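PDB 3UAO: putative isochorismatase from Bordetella bronchiseptica, which catalyses the hydrolysis of maleamate to maleate and ammonia, a step in the bacterial breakdown of nicotinate (vitamin B3). Local coordinates for residues F207-R210 with Q211-A215. Numbering follows the deposited sequence.
Sequences FDMR and QKYAA
Gln211 brings its OE1 over a face of each of two flat groups, the Phe207 ring one turn earlier and the guanidinium of the adjacent Arg210, and so illustrates how one polar side chain can serve two neighbours as a helix runs out. Its OE1 is 3.5 Å from Phe207 CE1, with ring and amide planes only 28° apart. The same oxygen sits toward the rim of the guanidinium, 3.5 Å from Arg210 NH2; here the planes are nearly perpendicular, at 88°. Arg210 runs alongside Gln211, and a bend at chi3 (60°) lies between its extended inner chain and the guanidinium. Elsewhere on the ring, Tyr30 of helix 28-32 meets Phe207 edge-to-face.

The backbone leads the chain out of the helix. Gln211 N is shared between Phe207 O and Asp208 O, both at 3.0 Å, whereas Met209 O gathers the next amides, Lys212 N from above its carbonyl plane and Tyr213 N within that plane at 2.8 Å, with a weak third bond from Ala214 N. Tyr213 CD2 makes an apolar contact with Met209 CG at 4.2 Å, and the tyrosine ring carries Lys212 CB over its centre. Asp208 OD2 forms a salt bridge with Arg174 and a hydrogen bond with Asn205 of the second subunit, while OD1 lies in plane at the Phe207 ring edge.

The stretch thus links helix 199-212 to strand 215-217 in the beta-alpha-beta unit begun by strand 186-195. No hydrogen bond joins OE1 to Arg210, whose N-H groups lie in the guanidinium plane below it; any attraction is probably weakly electrostatic, and the approach to Phe207 chiefly packing.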
# COMPACT_ATOMS: atom_id res chain seq x y z
N PHE A 207 15.17 -21.93 0.07
CA PHE A 207 15.25 -22.35 1.46
C PHE A 207 14.49 -21.36 2.32
O PHE A 207 13.53 -21.74 3.00
CB PHE A 207 16.70 -22.46 1.94
CG PHE A 207 16.82 -22.81 3.40
CD1 PHE A 207 16.76 -24.13 3.82
CD2 PHE A 207 16.94 -21.83 4.37
CE1 PHE A 207 16.84 -24.44 5.17
CE2 PHE A 207 17.01 -22.14 5.68
CZ PHE A 207 16.97 -23.45 6.09
N ASP A 208 14.86 -20.09 2.25
CA ASP A 208 14.16 -19.05 3.02
C ASP A 208 12.65 -19.20 2.85
O ASP A 208 11.88 -19.25 3.84
CB ASP A 208 14.56 -17.67 2.52
CG ASP A 208 15.97 -17.28 2.89
OD1 ASP A 208 16.60 -18.05 3.66
OD2 ASP A 208 16.42 -16.19 2.40
N MET A 209 12.22 -19.26 1.59
CA MET A 209 10.81 -19.27 1.26
C MET A 209 10.08 -20.49 1.82
O MET A 209 9.04 -20.34 2.49
CB MET A 209 10.63 -19.15 -0.24
CG MET A 209 10.82 -17.70 -0.72
SD MET A 209 10.30 -17.54 -2.41
CE MET A 209 11.76 -18.02 -3.37
N ARG A 210 10.63 -21.67 1.60
CA ARG A 210 10.13 -22.89 2.25
C ARG A 210 10.03 -22.76 3.78
O ARG A 210 9.16 -23.32 4.40
CB ARG A 210 11.10 -24.02 1.96
CG ARG A 210 10.60 -25.44 2.15
CD ARG A 210 11.67 -26.45 1.64
NE ARG A 210 13.01 -26.39 2.31
CZ ARG A 210 13.37 -27.02 3.45
NH1 ARG A 210 12.50 -27.78 4.15
NH2 ARG A 210 14.61 -26.89 3.91
N GLN A 211 10.93 -22.01 4.40
CA GLN A 211 11.02 -22.03 5.85
C GLN A 211 10.00 -21.11 6.44
O GLN A 211 9.54 -21.34 7.53
CB GLN A 211 12.41 -21.65 6.26
CG GLN A 211 13.02 -22.42 7.37
CD GLN A 211 13.08 -23.94 7.21
OE1 GLN A 211 13.54 -24.45 6.19
NE2 GLN A 211 12.63 -24.65 8.24
N LYS A 212 9.59 -20.10 5.68
CA LYS A 212 8.91 -18.93 6.22
C LYS A 212 7.68 -18.40 5.47
O LYS A 212 6.83 -17.74 6.07
CB LYS A 212 9.95 -17.81 6.29
CG LYS A 212 11.09 -17.99 7.31
CD LYS A 212 12.22 -17.00 7.02
CE LYS A 212 13.40 -17.12 7.97
NZ LYS A 212 14.48 -16.13 7.69
N TYR A 213 7.57 -18.64 4.18
CA TYR A 213 6.73 -17.80 3.34
C TYR A 213 5.80 -18.50 2.36
O TYR A 213 4.89 -17.86 1.84
CB TYR A 213 7.61 -16.89 2.51
CG TYR A 213 8.52 -15.99 3.28
CD1 TYR A 213 8.06 -15.29 4.38
CD2 TYR A 213 9.82 -15.81 2.90
CE1 TYR A 213 8.89 -14.48 5.09
CE2 TYR A 213 10.65 -14.99 3.60
CZ TYR A 213 10.18 -14.31 4.70
OH TYR A 213 11.02 -13.46 5.43
N ALA A 214 6.03 -19.78 2.07
CA ALA A 214 5.29 -20.43 0.97
C ALA A 214 5.27 -21.93 1.09
O ALA A 214 6.11 -22.53 1.75
CB ALA A 214 5.86 -20.03 -0.38
N ALA A 215 4.28 -22.52 0.45
CA ALA A 215 4.38 -23.94 0.07
C ALA A 215 5.27 -23.96 -1.19
O ALA A 215 5.15 -23.12 -2.08
CB ALA A 215 3.00 -24.55 -0.20